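Local structure of cytosine-specific methyltransferase (Escherichia coli O157:H7 EDL933, 3G7U) at residues E181-K186 with K361-L366; Y198-I203 with R216-D221. The protein probably methylates cytosine at carbon 5 in DNA, taking the methyl group from S-adenosyl-L-methionine. All blocks are in the same frame, centred on the assembly; numbering follows the deposited sequence.

How the contacts relate
In both contacts a loop meets a later part of the chain: contact 1 uses the loop after strand 163-171, and contact 2, nested within the span that contact 1 closes, the loop after helix 193-196. Their centres are 33 Å apart and they do not touch. Contact 1 is a mostly buried meeting of a turn and the C-terminal helix 353-367 beside the main sheet; it is purely apolar, without a hydrogen bond between its segments. Contact 2, at the surface, joins a loop to a short strand and the chain beyond, through backbone carbonyls, an arginine and two bridging waters. Close-fitting hydrocarbon thus secures an element against a core, whereas polar bonds hold peripheral chain with little regular structure.

Contact 1: residues E181-K186 with K361-L366; sequences EVFMPK and KGLYNL
V182 and G362 bring the two backbones together, with CA of V182 5.2 Å from CA of G362, where the turn at 181-183 meets the helix 361-366. The close approach is possible because the helix presents a glycine: without a side chain, G362 leaves its CA bare to the turn, and CE1 of F183 comes to 4.2 Å from that CA. From there the phenyl ring reaches on to the next residue of the helix. Its CE1 lies 4.1 Å from CG of L363, and CZ is equally near, so one corner of the ring is set against the branch point of the leucine, the two side chains meeting at a slant. The two methyls of V182 have different partners. Its CG2 sits over the centre of the F183 ring, 3.5 Å above the plane, a CH-pi-like placement that braces the aromatic group from within the turn. Its CG1, placed anti to the carbonyl carbon (chi1 -51°), extends instead to the helix and meets CD1 of L366 at 3.9 Å, the two side chains crossing at about a right angle. Residues 181-183 thus lie along one helical turn, G362 to L366, while L363 packs on the sheet strands. No hydrogen bond links the segments; the fit is van der Waals packing. The turn is secured elsewhere, F183 O accepting from the hydroxyl of Y156. Further inward, F183 packs on L146 and I149 of strand 143-152 and on I168 of strand 163-171, and L363 covers I168 and V170 as well as F114 and L116 of strand 114-119, so that helix and turn together cover neighbouring strands at one end of the Rossmann-like sheet.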
ATOM      1  N   GLU A 181     -17.330 -13.271  -6.646  1.00 57.35           N
ATOM      2  CA  GLU A 181     -17.899 -12.100  -7.315  1.00 58.59           C
ATOM      3  C   GLU A 181     -17.507 -10.823  -6.598  1.00 54.90           C
ATOM      4  O   GLU A 181     -17.149  -9.838  -7.254  1.00 57.79           O
ATOM      5  CB  GLU A 181     -19.428 -12.182  -7.390  1.00 60.78           C
ATOM      6  CG  GLU A 181     -20.091 -10.942  -7.994  1.00 67.15           C
ATOM      7  CD  GLU A 181     -21.448 -11.238  -8.619  1.00 77.60           C
ATOM      8  OE1 GLU A 181     -22.230 -12.022  -8.021  1.00 79.86           O
ATOM      9  OE2 GLU A 181     -21.728 -10.684  -9.712  1.00 80.33           O
ATOM     10  N   VAL A 182     -17.543 -10.856  -5.261  1.00 47.39           N
ATOM     11  CA  VAL A 182     -17.360  -9.643  -4.487  1.00 45.63           C
ATOM     12  C   VAL A 182     -15.949  -9.059  -4.670  1.00 41.33           C
ATOM     13  O   VAL A 182     -15.831  -7.847  -4.812  1.00 45.93           O
ATOM     14  CB  VAL A 182     -17.805  -9.769  -2.976  1.00 46.17           C
ATOM     15  CG1 VAL A 182     -19.240 -10.340  -2.875  1.00 50.73           C
ATOM     16  CG2 VAL A 182     -16.847 -10.602  -2.147  1.00 45.37           C
ATOM     17  N   PHE A 183     -14.945  -9.931  -4.780  1.00 34.21           N
ATOM     18  CA  PHE A 183     -13.524  -9.535  -4.858  1.00 38.95           C
ATOM     19  C   PHE A 183     -12.955  -9.395  -6.279  1.00 43.30           C
ATOM     20  O   PHE A 183     -11.842  -8.873  -6.469  1.00 42.20           O
ATOM     21  CB  PHE A 183     -12.650 -10.503  -4.058  1.00 35.18           C
ATOM     22  CG  PHE A 183     -13.034 -10.602  -2.609  1.00 38.16           C
ATOM     23  CD1 PHE A 183     -13.059  -9.464  -1.810  1.00 30.02           C
ATOM     24  CD2 PHE A 183     -13.395 -11.834  -2.049  1.00 36.49           C
ATOM     25  CE1 PHE A 183     -13.434  -9.545  -0.450  1.00 36.88           C
ATOM     26  CE2 PHE A 183     -13.766 -11.937  -0.691  1.00 37.25           C
ATOM     27  CZ  PHE A 183     -13.785 -10.789   0.114  1.00 34.72           C
ATOM     28  N   MET A 184     -13.709  -9.875  -7.268  1.00 42.87           N
ATOM     29  CA  MET A 184     -13.263  -9.877  -8.651  1.00 40.93           C
ATOM     30  C   MET A 184     -13.436  -8.497  -9.203  1.00 40.79           C
ATOM     31  O   MET A 184     -14.416  -7.824  -8.871  1.00 41.28           O
ATOM     32  CB  MET A 184     -14.147 -10.815  -9.483  1.00 44.54           C
ATOM     33  CG  MET A 184     -13.837 -12.270  -9.387  1.00 47.15           C
ATOM     34  SD  MET A 184     -15.232 -13.170 -10.132  1.00 37.34           S
ATOM     35  CE  MET A 184     -15.096 -12.711 -11.884  1.00 43.27           C
ATOM     36  N   PRO A 185     -12.521  -8.080 -10.102  1.00 43.21           N
ATOM     37  CA  PRO A 185     -12.632  -6.769 -10.716  1.00 45.75           C
ATOM     38  C   PRO A 185     -13.703  -6.713 -11.800  1.00 50.72           C
ATOM     39  O   PRO A 185     -13.763  -7.584 -12.673  1.00 51.72           O
ATOM     40  CB  PRO A 185     -11.247  -6.539 -11.322  1.00 46.31           C
ATOM     41  CG  PRO A 185     -10.615  -7.882 -11.435  1.00 43.37           C
ATOM     42  CD  PRO A 185     -11.349  -8.842 -10.576  1.00 41.08           C
ATOM     43  N   LYS A 186     -14.548  -5.696 -11.726  1.00 52.48           N
ATOM     44  CA  LYS A 186     -15.550  -5.491 -12.745  1.00 60.73           C
ATOM     45  C   LYS A 186     -15.659  -4.020 -13.107  1.00 61.13           C
ATOM     46  O   LYS A 186     -15.614  -3.155 -12.227  1.00 62.40           O
ATOM     47  CB  LYS A 186     -16.905  -6.099 -12.336  1.00 62.72           C
ATOM     48  CG  LYS A 186     -17.511  -5.629 -11.017  1.00 67.57           C
ATOM     49  CD  LYS A 186     -18.970  -6.080 -10.921  1.00 68.85           C
ATOM     50  CE  LYS A 186     -19.715  -5.323  -9.836  1.00 74.44           C
ATOM     51  NZ  LYS A 186     -21.162  -5.194 -10.156  1.00 77.37           N
ATOM     52  N   LYS A 361     -13.573  -3.174   0.167  1.00 25.21           N
ATOM     53  CA  LYS A 361     -14.978  -2.732  -0.060  1.00 30.29           C
ATOM     54  C   LYS A 361     -15.916  -3.944  -0.148  1.00 31.10           C
ATOM     55  O   LYS A 361     -17.071  -3.866   0.283  1.00 30.81           O
ATOM     56  CB  LYS A 361     -15.132  -1.830  -1.317  1.00 31.43           C
ATOM     57  CG  LYS A 361     -16.543  -1.178  -1.514  1.00 33.31           C
ATOM     58  CD  LYS A 361     -16.911  -0.293  -0.319  1.00 40.17           C
ATOM     59  CE  LYS A 361     -18.194   0.542  -0.461  1.00 45.04           C
ATOM     60  NZ  LYS A 361     -18.337   1.422   0.791  1.00 47.30           N
ATOM     61  N   GLY A 362     -15.397  -5.047  -0.673  1.00 29.64           N
ATOM     62  CA  GLY A 362     -16.100  -6.320  -0.718  1.00 35.87           C
ATOM     63  C   GLY A 362     -16.463  -6.767   0.685  1.00 39.02           C
ATOM     64  O   GLY A 362     -17.617  -7.116   0.948  1.00 39.43           O
ATOM     65  N   LEU A 363     -15.495  -6.719   1.597  1.00 33.97           N
ATOM     66  CA  LEU A 363     -15.729  -7.056   2.997  1.00 30.64           C
ATOM     67  C   LEU A 363     -16.678  -6.085   3.686  1.00 28.36           C
ATOM     68  O   LEU A 363     -17.503  -6.525   4.476  1.00 36.36           O
ATOM     69  CB  LEU A 363     -14.419  -7.149   3.785  1.00 30.40           C
ATOM     70  CG  LEU A 363     -13.624  -8.409   3.490  1.00 30.35           C
ATOM     71  CD1 LEU A 363     -12.132  -8.204   3.681  1.00 31.21           C
ATOM     72  CD2 LEU A 363     -14.157  -9.531   4.365  1.00 29.53           C
ATOM     73  N   TYR A 364     -16.562  -4.787   3.405  1.00 31.63           N
ATOM     74  CA  TYR A 364     -17.424  -3.785   4.033  1.00 33.16           C
ATOM     75  C   TYR A 364     -18.866  -4.054   3.626  1.00 38.63           C
ATOM     76  O   TYR A 364     -19.769  -4.030   4.466  1.00 34.39           O
ATOM     77  CB  TYR A 364     -17.044  -2.381   3.592  1.00 30.71           C
ATOM     78  CG  TYR A 364     -17.858  -1.275   4.243  1.00 35.77           C
ATOM     79  CD1 TYR A 364     -17.501  -0.755   5.497  1.00 34.40           C
ATOM     80  CD2 TYR A 364     -18.966  -0.722   3.591  1.00 38.29           C
ATOM     81  CE1 TYR A 364     -18.253   0.283   6.089  1.00 41.87           C
ATOM     82  CE2 TYR A 364     -19.719   0.304   4.168  1.00 42.82           C
ATOM     83  CZ  TYR A 364     -19.355   0.801   5.407  1.00 42.80           C
ATOM     84  OH  TYR A 364     -20.102   1.818   5.960  1.00 46.91           O
ATOM     85  N   ASN A 365     -19.065  -4.295   2.331  1.00 38.11           N
ATOM     86  CA  ASN A 365     -20.396  -4.596   1.806  1.00 40.53           C
ATOM     87  C   ASN A 365     -21.032  -5.828   2.436  1.00 42.48           C
ATOM     88  O   ASN A 365     -22.219  -5.794   2.778  1.00 44.41           O
ATOM     89  CB  ASN A 365     -20.375  -4.693   0.292  1.00 38.65           C
ATOM     90  CG  ASN A 365     -20.226  -3.331  -0.365  1.00 36.14           C
ATOM     91  OD1 ASN A 365     -20.479  -2.293   0.253  1.00 41.87           O
ATOM     92  ND2 ASN A 365     -19.800  -3.331  -1.619  1.00 40.68           N
ATOM     93  N   LEU A 366     -20.237  -6.880   2.613  1.00 41.50           N
ATOM     94  CA  LEU A 366     -20.665  -8.094   3.321  1.00 46.87           C
ATOM     95  C   LEU A 366     -21.153  -7.806   4.741  1.00 48.87           C
ATOM     96  O   LEU A 366     -22.141  -8.378   5.201  1.00 50.49           O
ATOM     97  CB  LEU A 366     -19.528  -9.113   3.406  1.00 45.66           C
ATOM     98  CG  LEU A 366     -19.366 -10.213   2.354  1.00 51.01           C
ATOM     99  CD1 LEU A 366     -19.663  -9.718   0.965  1.00 53.17           C
ATOM    100  CD2 LEU A 366     -17.973 -10.819   2.432  1.00 46.67           C
TER

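Contact 2: residues Y198-I203 with R216-D221; sequences YGLPDI and RTIKKD
R216 reaches across to the backbone carbonyl of I203: NH1 of R216 donates to I203 O at 2.7 Å, lying in the carbonyl plane, with the oxygen only 3° out of the guanidinium plane. NH2 gives the same oxygen a weak second bond, so the acceptor is held at the edge of the guanidinium. P201 lies over one face of that group, its CB 3.4 Å from NH2 of R216. The arginine chain is bent at chi2 and chi3, which place CD and NE. Nearer the middle the backbones bond directly. K219 N donates to G199 O at 3.0 Å with a nearly straight N-H (172°), and G199 adopts a positive phi of 85°, a conformation that favours glycine; the K219 carbonyl also lies where a side chain would begin. Between these bonds, CD2 of L200 touches CG2 of I218 at 3.9 Å, the two side chains lying side by side and pointing the same way. Two waters fill out the polar shell. One donates to both Y198 O and K219 O, 2.7 Å from each; the other spans G199 O and T217 O, giving G199 O a second donor. Further out, R326 of helix 321-328 also donates to Y198 O, while L200 packs on that helix and R216 and I218 form backbone bonds with the 250-252 region. This part of the chain lies between the regions of conserved motifs VIII and IX, consistent with the target-recognition part of C5-methyltransferases. Chemically, backbone carbonyls are shared among an amide, an arginine and waters: a neutral carbonyl oxygen accepts from a guanidinium whose positive charge would probably strengthen the bond, while two waters bridge carbonyl pairs that have no direct bond.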
ATOM      1  N   TYR A 198       0.568  11.375 -16.493  1.00 29.41           N
ATOM      2  CA  TYR A 198       0.011  12.537 -17.195  1.00 30.06           C
ATOM      3  C   TYR A 198       0.114  13.798 -16.367  1.00 29.40           C
ATOM      4  O   TYR A 198      -0.333  13.819 -15.196  1.00 30.20           O
ATOM      5  CB  TYR A 198      -1.481  12.343 -17.547  1.00 34.19           C
ATOM      6  CG  TYR A 198      -2.134  13.661 -17.954  1.00 33.17           C
ATOM      7  CD1 TYR A 198      -1.967  14.150 -19.246  1.00 34.77           C
ATOM      8  CD2 TYR A 198      -2.846  14.445 -17.035  1.00 32.47           C
ATOM      9  CE1 TYR A 198      -2.517  15.362 -19.631  1.00 31.26           C
ATOM     10  CE2 TYR A 198      -3.378  15.674 -17.401  1.00 37.02           C
ATOM     11  CZ  TYR A 198      -3.200  16.109 -18.716  1.00 37.91           C
ATOM     12  OH  TYR A 198      -3.713  17.296 -19.132  1.00 44.02           O
ATOM     13  N   GLY A 199       0.641  14.863 -16.978  1.00 23.27           N
ATOM     14  CA  GLY A 199       0.507  16.227 -16.408  1.00 25.72           C
ATOM     15  C   GLY A 199       1.543  16.622 -15.363  1.00 24.66           C
ATOM     16  O   GLY A 199       1.529  17.740 -14.846  1.00 23.38           O
ATOM     17  N   LEU A 200       2.462  15.711 -15.060  1.00 25.42           N
ATOM     18  CA  LEU A 200       3.544  16.003 -14.132  1.00 25.65           C
ATOM     19  C   LEU A 200       4.591  16.893 -14.818  1.00 27.40           C
ATOM     20  O   LEU A 200       4.695  16.885 -16.062  1.00 26.44           O
ATOM     21  CB  LEU A 200       4.174  14.681 -13.640  1.00 26.24           C
ATOM     22  CG  LEU A 200       3.354  13.806 -12.659  1.00 23.74           C
ATOM     23  CD1 LEU A 200       3.986  12.427 -12.524  1.00 25.12           C
ATOM     24  CD2 LEU A 200       3.229  14.434 -11.265  1.00 25.12           C
ATOM     25  N   PRO A 201       5.390  17.651 -14.027  1.00 26.73           N
ATOM     26  CA  PRO A 201       6.393  18.521 -14.665  1.00 25.90           C
ATOM     27  C   PRO A 201       7.454  17.795 -15.493  1.00 28.52           C
ATOM     28  O   PRO A 201       7.981  16.757 -15.071  1.00 27.22           O
ATOM     29  CB  PRO A 201       7.027  19.284 -13.494  1.00 28.70           C
ATOM     30  CG  PRO A 201       6.657  18.525 -12.251  1.00 25.97           C
ATOM     31  CD  PRO A 201       5.331  17.825 -12.558  1.00 21.99           C
ATOM     32  N   ASP A 202       7.773  18.346 -16.669  1.00 27.44           N
ATOM     33  CA  ASP A 202       8.848  17.791 -17.499  1.00 29.75           C
ATOM     34  C   ASP A 202      10.235  18.208 -17.033  1.00 28.07           C
ATOM     35  O   ASP A 202      11.235  17.551 -17.357  1.00 33.60           O
ATOM     36  CB  ASP A 202       8.673  18.234 -18.968  1.00 35.81           C
ATOM     37  CG  ASP A 202       7.663  17.379 -19.715  1.00 44.67           C
ATOM     38  OD1 ASP A 202       7.701  16.126 -19.581  1.00 45.34           O
ATOM     39  OD2 ASP A 202       6.815  17.963 -20.425  1.00 55.43           O
ATOM     40  N   ILE A 203      10.294  19.337 -16.326  1.00 29.34           N
ATOM     41  CA  ILE A 203      11.541  19.841 -15.755  1.00 27.40           C
ATOM     42  C   ILE A 203      11.480  19.724 -14.246  1.00 22.49           C
ATOM     43  O   ILE A 203      10.601  20.316 -13.610  1.00 25.03           O
ATOM     44  CB  ILE A 203      11.805  21.328 -16.108  1.00 27.35           C
ATOM     45  CG1 ILE A 203      11.748  21.586 -17.621  1.00 30.07           C
ATOM     46  CG2 ILE A 203      13.123  21.811 -15.479  1.00 23.53           C
ATOM     47  CD1 ILE A 203      12.754  20.837 -18.435  1.00 40.33           C
ATOM     48  N   ARG A 216       5.400  21.164  -6.579  1.00 23.80           N
ATOM     49  CA  ARG A 216       5.372  21.562  -7.982  1.00 20.37           C
ATOM     50  C   ARG A 216       3.954  21.598  -8.511  1.00 25.00           C
ATOM     51  O   ARG A 216       3.119  20.765  -8.134  1.00 21.91           O
ATOM     52  CB  ARG A 216       6.191  20.569  -8.821  1.00 22.11           C
ATOM     53  CG  ARG A 216       7.707  20.663  -8.665  1.00 21.13           C
ATOM     54  CD  ARG A 216       8.259  22.078  -8.970  1.00 20.92           C
ATOM     55  NE  ARG A 216       8.020  22.417 -10.386  1.00 18.82           N
ATOM     56  CZ  ARG A 216       8.681  21.933 -11.404  1.00 25.29           C
ATOM     57  NH1 ARG A 216       9.669  21.049 -11.225  1.00 21.48           N
ATOM     58  NH2 ARG A 216       8.368  22.340 -12.625  1.00 21.88           N
ATOM     59  N   THR A 217       3.703  22.534  -9.438  1.00 22.19           N
ATOM     60  CA  THR A 217       2.441  22.634 -10.136  1.00 23.85           C
ATOM     61  C   THR A 217       2.278  21.548 -11.176  1.00 22.62           C
ATOM     62  O   THR A 217       3.226  21.232 -11.940  1.00 24.82           O
ATOM     63  CB  THR A 217       2.321  24.049 -10.811  1.00 19.07           C
ATOM     64  OG1 THR A 217       2.294  25.033  -9.787  1.00 26.32           O
ATOM     65  CG2 THR A 217       1.055  24.157 -11.681  1.00 28.94           C
ATOM     66  N   ILE A 218       1.089  20.925 -11.173  1.00 20.39           N
ATOM     67  CA  ILE A 218       0.739  19.928 -12.172  1.00 23.21           C
ATOM     68  C   ILE A 218      -0.484  20.365 -12.993  1.00 22.55           C
ATOM     69  O   ILE A 218      -1.214  21.288 -12.610  1.00 30.12           O
ATOM     70  CB  ILE A 218       0.413  18.578 -11.518  1.00 24.02           C
ATOM     71  CG1 ILE A 218      -0.718  18.752 -10.499  1.00 22.21           C
ATOM     72  CG2 ILE A 218       1.667  17.996 -10.817  1.00 24.05           C
ATOM     73  CD1 ILE A 218      -1.476  17.471 -10.181  1.00 25.81           C
ATOM     74  N   LYS A 219      -0.695  19.681 -14.100  1.00 27.97           N
ATOM     75  CA  LYS A 219      -1.942  19.819 -14.843  1.00 34.46           C
ATOM     76  C   LYS A 219      -2.898  18.780 -14.304  1.00 34.42           C
ATOM     77  O   LYS A 219      -2.552  17.592 -14.230  1.00 34.31           O
ATOM     78  CB  LYS A 219      -1.712  19.553 -16.320  1.00 35.71           C
ATOM     79  CG  LYS A 219      -0.842  20.566 -16.990  1.00 42.86           C
ATOM     80  CD  LYS A 219      -0.677  20.199 -18.456  1.00 50.61           C
ATOM     81  CE  LYS A 219       0.300  21.149 -19.127  1.00 55.36           C
ATOM     82  NZ  LYS A 219       0.082  22.539 -18.622  1.00 58.18           N
ATOM     83  N   LYS A 220      -4.065  19.231 -13.863  1.00 36.92           N
ATOM     84  CA  LYS A 220      -5.118  18.306 -13.497  1.00 39.80           C
ATOM     85  C   LYS A 220      -6.411  18.615 -14.222  1.00 44.40           C
ATOM     86  O   LYS A 220      -7.370  19.088 -13.636  1.00 48.34           O
ATOM     87  CB  LYS A 220      -5.294  18.142 -11.979  1.00 40.56           C
ATOM     88  CG  LYS A 220      -5.545  19.325 -11.115  1.00 41.80           C
ATOM     89  CD  LYS A 220      -5.777  18.764  -9.712  1.00 37.75           C
ATOM     90  CE  LYS A 220      -7.093  19.226  -9.135  1.00 49.90           C
ATOM     91  NZ  LYS A 220      -6.959  20.266  -8.090  1.00 48.78           N
ATOM     92  N   ASP A 221      -6.395  18.364 -15.521  1.00 48.58           N
ATOM     93  CA  ASP A 221      -7.561  18.568 -16.363  1.00 52.99           C
ATOM     94  C   ASP A 221      -7.933  17.247 -17.021  1.00 50.31           C
ATOM     95  O   ASP A 221      -8.185  17.193 -18.226  1.00 55.68           O
ATOM     96  CB  ASP A 221      -7.266  19.641 -17.423  1.00 54.85           C
ATOM     97  CG  ASP A 221      -5.984  19.365 -18.200  1.00 58.34           C
ATOM     98  OD1 ASP A 221      -5.373  18.293 -17.984  1.00 58.98           O
ATOM     99  OD2 ASP A 221      -5.576  20.226 -19.013  1.00 64.52           O
TER
HETATM  100  O   HOH W   1      -0.922  15.691 -13.305  1.00 26.12           O
HETATM  101  O   HOH W   2       3.285  20.402 -14.725  1.00 41.23           O